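Local coordinates for protein rutinosidase (PDB 6I1A) that hydrolyses glycosidic bonds as a secreted fungal rutinosidase of glycoside hydrolase family 5, and is probably also active on beta-1,3-glucans, at residues Trp157-Met168 against His214-Ala225. Numbering follows the deposited sequence.
Sequences WFYNETHFNYSM and HGAAWVLKYIRA. Unlike the reference sequence in segment 157-168: H163 (reference Asn). With NAG (2-acetamido-2-deoxy-beta-D-glucopyranose), chain D; NAG (2-acetamido-2-deoxy-beta-D-glucopyranose), chain E.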
loop_
_atom_site.group_PDB
_atom_site.type_symbol
_atom_site.label_atom_id
_atom_site.label_comp_id
_atom_site.label_asym_id
_atom_site.label_seq_id
_atom_site.Cartn_x
_atom_site.Cartn_y
_atom_site.Cartn_z
ATOM N N TRP A 157 -21.410 15.193 5.029
ATOM C CA TRP A 157 -22.088 14.126 5.783
ATOM C C TRP A 157 -21.442 13.871 7.152
ATOM O O TRP A 157 -22.135 13.602 8.142
ATOM C CB TRP A 157 -22.084 12.868 4.947
ATOM C CG TRP A 157 -22.715 11.658 5.563
ATOM C CD1 TRP A 157 -24.028 11.314 5.470
ATOM C CD2 TRP A 157 -22.043 10.581 6.222
ATOM N NE1 TRP A 157 -24.233 10.113 6.093
ATOM C CE2 TRP A 157 -23.023 9.607 6.522
ATOM C CE3 TRP A 157 -20.724 10.298 6.556
ATOM C CZ2 TRP A 157 -22.758 8.430 7.212
ATOM C CZ3 TRP A 157 -20.445 9.099 7.186
ATOM C CH2 TRP A 157 -21.423 8.158 7.468
ATOM N N PHE A 158 -20.109 13.896 7.213
ATOM C CA PHE A 158 -19.391 13.555 8.430
ATOM C C PHE A 158 -19.781 14.490 9.594
ATOM O O PHE A 158 -19.752 15.730 9.422
ATOM C CB PHE A 158 -17.871 13.606 8.241
ATOM C CG PHE A 158 -17.377 12.473 7.370
ATOM C CD1 PHE A 158 -17.036 11.272 7.954
ATOM C CD2 PHE A 158 -17.189 12.656 6.015
ATOM C CE1 PHE A 158 -16.656 10.193 7.161
ATOM C CE2 PHE A 158 -16.743 11.591 5.232
ATOM C CZ PHE A 158 -16.462 10.381 5.823
ATOM N N TYR A 159 -20.066 13.885 10.741
ATOM C CA TYR A 159 -20.278 14.558 12.066
ATOM C C TYR A 159 -21.512 15.469 12.023
ATOM O O TYR A 159 -21.635 16.368 12.883
ATOM C CB TYR A 159 -19.056 15.395 12.449
ATOM C CG TYR A 159 -17.731 14.749 12.122
ATOM C CD1 TYR A 159 -17.408 13.505 12.612
ATOM C CD2 TYR A 159 -16.814 15.386 11.309
ATOM C CE1 TYR A 159 -16.193 12.899 12.309
ATOM C CE2 TYR A 159 -15.593 14.808 10.985
ATOM C CZ TYR A 159 -15.299 13.541 11.456
ATOM O OH TYR A 159 -14.094 12.983 11.083
ATOM N N ASN A 160 -22.412 15.268 11.074
ATOM C CA ASN A 160 -23.553 16.176 10.870
ATOM C C ASN A 160 -24.855 15.430 11.136
ATOM O O ASN A 160 -25.222 14.490 10.397
ATOM C CB ASN A 160 -23.442 16.827 9.509
ATOM C CG ASN A 160 -24.589 17.759 9.171
ATOM O OD1 ASN A 160 -25.779 17.409 9.275
ATOM N ND2 ASN A 160 -24.193 18.955 8.742
ATOM N N GLU A 161 -25.615 15.861 12.165
ATOM C CA GLU A 161 -26.834 15.144 12.555
ATOM C C GLU A 161 -27.962 15.333 11.560
ATOM O O GLU A 161 -28.825 14.435 11.478
ATOM C CB GLU A 161 -27.315 15.654 13.916
ATOM C CG GLU A 161 -28.396 14.809 14.553
ATOM C CD GLU A 161 -28.620 15.269 15.999
ATOM O OE1 GLU A 161 -27.740 14.927 16.840
ATOM O OE2 GLU A 161 -29.567 16.036 16.245
ATOM N N THR A 162 -28.017 16.444 10.847
ATOM C CA THR A 162 -29.032 16.604 9.783
ATOM C C THR A 162 -28.851 15.515 8.731
ATOM O O THR A 162 -29.790 14.763 8.370
ATOM C CB THR A 162 -28.914 17.955 9.063
ATOM O OG1 THR A 162 -28.995 19.007 10.026
ATOM C CG2 THR A 162 -29.903 18.171 7.934
ATOM N N HIS A 163 -27.620 15.402 8.217
ATOM C CA HIS A 163 -27.340 14.399 7.157
ATOM C C HIS A 163 -27.436 12.984 7.706
ATOM O O HIS A 163 -27.903 12.068 6.974
ATOM C CB HIS A 163 -25.971 14.665 6.528
ATOM C CG HIS A 163 -25.892 15.986 5.856
ATOM N ND1 HIS A 163 -26.899 16.470 5.054
ATOM C CD2 HIS A 163 -24.895 16.910 5.882
ATOM C CE1 HIS A 163 -26.478 17.651 4.568
ATOM N NE2 HIS A 163 -25.251 17.944 5.039
ATOM N N PHE A 164 -27.106 12.763 8.975
ATOM C CA PHE A 164 -27.268 11.442 9.626
ATOM C C PHE A 164 -28.740 11.043 9.576
ATOM O O PHE A 164 -29.117 9.945 9.188
ATOM C CB PHE A 164 -26.681 11.466 11.024
ATOM C CG PHE A 164 -26.600 10.121 11.674
ATOM C CD1 PHE A 164 -27.702 9.501 12.239
ATOM C CD2 PHE A 164 -25.380 9.456 11.678
ATOM C CE1 PHE A 164 -27.563 8.248 12.808
ATOM C CE2 PHE A 164 -25.255 8.227 12.278
ATOM C CZ PHE A 164 -26.355 7.639 12.831
ATOM N N ASN A 165 -29.596 11.961 9.999
ATOM C CA ASN A 165 -31.041 11.704 10.124
ATOM C C ASN A 165 -31.650 11.408 8.745
ATOM O O ASN A 165 -32.421 10.481 8.570
ATOM C CB ASN A 165 -31.769 12.937 10.685
ATOM C CG ASN A 165 -31.654 13.026 12.179
ATOM O OD1 ASN A 165 -31.005 12.223 12.848
ATOM N ND2 ASN A 165 -32.348 14.031 12.723
ATOM N N TYR A 166 -31.266 12.184 7.724
ATOM C CA TYR A 166 -31.844 11.946 6.377
ATOM C C TYR A 166 -31.233 10.668 5.754
ATOM O O TYR A 166 -31.919 9.959 5.040
ATOM C CB TYR A 166 -31.682 13.152 5.472
ATOM C CG TYR A 166 -32.614 14.292 5.835
ATOM C CD1 TYR A 166 -33.985 14.155 5.787
ATOM C CD2 TYR A 166 -32.091 15.489 6.207
ATOM C CE1 TYR A 166 -34.822 15.239 6.078
ATOM C CE2 TYR A 166 -32.889 16.572 6.491
ATOM C CZ TYR A 166 -34.252 16.439 6.450
ATOM O OH TYR A 166 -34.993 17.585 6.739
ATOM N N SER A 167 -30.015 10.293 6.143
ATOM C CA SER A 167 -29.457 8.986 5.762
ATOM C C SER A 167 -30.298 7.845 6.321
ATOM O O SER A 167 -30.577 6.832 5.626
ATOM C CB SER A 167 -27.997 8.822 6.149
ATOM O OG SER A 167 -27.151 9.828 5.597
ATOM N N MET A 168 -30.721 7.969 7.591
ATOM C CA MET A 168 -31.545 6.934 8.175
ATOM C C MET A 168 -32.912 6.917 7.514
ATOM O O MET A 168 -33.472 5.843 7.347
ATOM C CB MET A 168 -31.661 7.190 9.679
ATOM C CG MET A 168 -30.347 6.935 10.444
ATOM S SD MET A 168 -29.516 5.401 10.127
ATOM C CE MET A 168 -30.731 4.234 10.713
ATOM N N HIS A 214 -11.122 9.432 13.307
ATOM C CA HIS A 214 -12.270 10.298 13.627
ATOM C C HIS A 214 -13.410 10.023 12.619
ATOM O O HIS A 214 -14.567 9.868 13.020
ATOM C CB HIS A 214 -11.788 11.743 13.541
ATOM C CG HIS A 214 -12.698 12.796 14.032
ATOM N ND1 HIS A 214 -13.141 13.833 13.201
ATOM C CD2 HIS A 214 -13.205 13.039 15.264
ATOM C CE1 HIS A 214 -13.899 14.657 13.913
ATOM N NE2 HIS A 214 -14.000 14.167 15.169
ATOM N N GLY A 215 -13.103 10.045 11.321
ATOM C CA GLY A 215 -14.127 9.736 10.323
ATOM C C GLY A 215 -14.640 8.337 10.477
ATOM O O GLY A 215 -15.840 8.118 10.314
ATOM N N ALA A 216 -13.768 7.376 10.761
ATOM C CA ALA A 216 -14.177 5.980 10.945
ATOM C C ALA A 216 -15.140 5.826 12.118
ATOM O O ALA A 216 -16.102 5.011 12.046
ATOM C CB ALA A 216 -12.987 5.117 11.160
ATOM N N ALA A 217 -15.005 6.622 13.177
ATOM C CA ALA A 217 -15.940 6.560 14.317
ATOM C C ALA A 217 -17.328 7.011 13.866
ATOM O O ALA A 217 -18.334 6.442 14.352
ATOM C CB ALA A 217 -15.416 7.425 15.471
ATOM N N TRP A 218 -17.433 8.011 12.996
ATOM C CA TRP A 218 -18.751 8.474 12.532
ATOM C C TRP A 218 -19.335 7.372 11.640
ATOM O O TRP A 218 -20.522 7.087 11.694
ATOM C CB TRP A 218 -18.652 9.830 11.823
ATOM C CG TRP A 218 -19.978 10.430 11.620
ATOM C CD1 TRP A 218 -20.728 10.426 10.488
ATOM C CD2 TRP A 218 -20.774 11.072 12.620
ATOM N NE1 TRP A 218 -21.912 11.061 10.695
ATOM C CE2 TRP A 218 -21.974 11.476 12.000
ATOM C CE3 TRP A 218 -20.555 11.425 13.955
ATOM C CZ2 TRP A 218 -22.983 12.155 12.662
ATOM C CZ3 TRP A 218 -21.559 12.105 14.598
ATOM C CH2 TRP A 218 -22.743 12.472 13.969
ATOM N N VAL A 219 -18.517 6.796 10.750
ATOM C CA VAL A 219 -19.024 5.698 9.911
ATOM C C VAL A 219 -19.547 4.588 10.816
ATOM O O VAL A 219 -20.603 3.994 10.513
ATOM C CB VAL A 219 -17.922 5.188 8.966
ATOM C CG1 VAL A 219 -18.369 3.907 8.292
ATOM C CG2 VAL A 219 -17.560 6.274 7.953
ATOM N N LEU A 220 -18.811 4.216 11.885
ATOM C CA LEU A 220 -19.256 3.139 12.787
ATOM C C LEU A 220 -20.578 3.475 13.475
ATOM O O LEU A 220 -21.442 2.620 13.576
ATOM C CB LEU A 220 -18.152 2.829 13.792
ATOM C CG LEU A 220 -18.477 1.722 14.793
ATOM C CD1 LEU A 220 -18.759 0.431 14.073
ATOM C CD2 LEU A 220 -17.333 1.549 15.757
ATOM N N LYS A 221 -20.744 4.714 13.903
ATOM C CA LYS A 221 -22.016 5.162 14.500
ATOM C C LYS A 221 -23.143 4.891 13.506
ATOM O O LYS A 221 -24.218 4.411 13.867
ATOM C CB LYS A 221 -21.906 6.651 14.864
ATOM C CG LYS A 221 -23.170 7.301 15.368
ATOM C CD LYS A 221 -23.030 8.822 15.463
ATOM C CE LYS A 221 -24.349 9.550 15.657
ATOM N NZ LYS A 221 -24.887 9.195 16.986
ATOM N N TYR A 222 -22.915 5.253 12.236
ATOM C CA TYR A 222 -23.954 5.094 11.200
ATOM C C TYR A 222 -24.226 3.622 10.954
ATOM O O TYR A 222 -25.396 3.204 10.912
ATOM C CB TYR A 222 -23.500 5.792 9.924
ATOM C CG TYR A 222 -24.393 5.560 8.750
ATOM C CD1 TYR A 222 -25.683 6.014 8.720
ATOM C CD2 TYR A 222 -23.935 4.830 7.638
ATOM C CE1 TYR A 222 -26.482 5.821 7.600
ATOM C CE2 TYR A 222 -24.749 4.602 6.530
ATOM C CZ TYR A 222 -26.026 5.108 6.498
ATOM O OH TYR A 222 -26.829 4.953 5.418
ATOM N N ILE A 223 -23.186 2.812 10.756
ATOM C CA ILE A 223 -23.431 1.380 10.455
ATOM C C ILE A 223 -24.136 0.688 11.639
ATOM O O ILE A 223 -25.025 -0.145 11.442
ATOM C CB ILE A 223 -22.154 0.653 10.057
ATOM C CG1 ILE A 223 -21.506 1.286 8.805
ATOM C CG2 ILE A 223 -22.468 -0.828 9.847
ATOM C CD1 ILE A 223 -22.370 1.188 7.561
ATOM N N ARG A 224 -23.744 1.022 12.837
ATOM C CA ARG A 224 -24.434 0.461 14.031
ATOM C C ARG A 224 -25.900 0.880 14.005
ATOM O O ARG A 224 -26.761 0.032 14.327
ATOM C CB ARG A 224 -23.734 0.939 15.302
ATOM C CG ARG A 224 -22.468 0.182 15.600
ATOM C CD ARG A 224 -21.794 0.693 16.861
ATOM N NE ARG A 224 -20.792 -0.279 17.279
ATOM C CZ ARG A 224 -19.732 -0.020 18.017
ATOM N NH1 ARG A 224 -18.883 -1.008 18.302
ATOM N NH2 ARG A 224 -19.504 1.207 18.504
ATOM N N ALA A 225 -26.216 2.119 13.674
ATOM C CA ALA A 225 -27.614 2.533 13.591
ATOM C C ALA A 225 -28.384 1.783 12.500
ATOM O O ALA A 225 -29.582 1.429 12.667
ATOM C CB ALA A 225 -27.723 4.003 13.396
HETATM C C1 NAG D . -25.182 19.884 8.206
HETATM C C2 NAG D . -25.678 21.020 9.092
HETATM C C3 NAG D . -26.590 21.887 8.211
HETATM C C4 NAG D . -25.841 22.340 6.995
HETATM C C5 NAG D . -25.290 21.188 6.148
HETATM C C6 NAG D . -24.350 21.642 5.024
HETATM C C7 NAG D . -25.964 20.644 11.467
HETATM C C8 NAG D . -26.883 20.045 12.475
HETATM N N2 NAG D . -26.389 20.534 10.230
HETATM O O3 NAG D . -26.914 23.104 8.960
HETATM O O4 NAG D . -26.741 23.060 6.097
HETATM O O5 NAG D . -24.522 20.363 7.036
HETATM O O6 NAG D . -24.161 20.496 4.187
HETATM O O7 NAG D . -24.900 21.221 11.730
HETATM C C1 NAG E . -32.499 14.162 14.166
HETATM C C2 NAG E . -32.805 15.636 14.540
HETATM C C3 NAG E . -33.164 15.641 16.045
HETATM C C4 NAG E . -34.225 14.644 16.396
HETATM C C5 NAG E . -33.793 13.272 15.888
HETATM C C6 NAG E . -34.820 12.224 16.191
HETATM C C7 NAG E . -31.537 17.348 13.365
HETATM C C8 NAG E . -30.249 18.082 13.320
HETATM N N2 NAG E . -31.648 16.442 14.342
HETATM O O3 NAG E . -33.484 16.992 16.491
HETATM O O4 NAG E . -34.287 14.579 17.883
HETATM O O5 NAG E . -33.667 13.379 14.454
HETATM O O6 NAG E . -36.022 12.621 15.583
HETATM O O7 NAG E . -32.425 17.525 12.499
HETATM O O HOH W 1 -24.063 11.753 8.875
#
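The backbone of the 157-160 turn lies flat on the indole of W218: Y159 CA stands 3.4 Å from the centroid of the six-membered ring of W218, 6° off the normal, a CH-pi contact. In the ring plane, W218 NE1 donates to a water (2.9 Å) that donates to W157 O, so the indole also holds the type II turn through solvent. W218 turns its CD1 edge to the face of W157, and the W157 edge meets the face of Y222, CZ2 lying 3.6 Å from Y222 CG; both pairs are T-shaped. W157 (CG anti to the backbone N, chi1 179°) reaches from the turn to the side of helix 161-168, where NE1 donates in the ring plane to S167 OG (3.0 Å). F164 is a knob among W218, K221, Y222 and A225; K221 CE lies over one face, the edge of Y222 faces the other. M168 SD adds an oblique Met-aromatic contact to Y222, whose hydroxyl bonds to P191 O. Outward, N160 and N165 carry N-linked glycans, and N160 OD1 N-caps the helix by accepting from H163 N. An aromatic cluster thus joins turn and helix start to helix 213-233, the helix segments crossing at -30°, as neighbours in the outer layer of a family 5 TIM barrel.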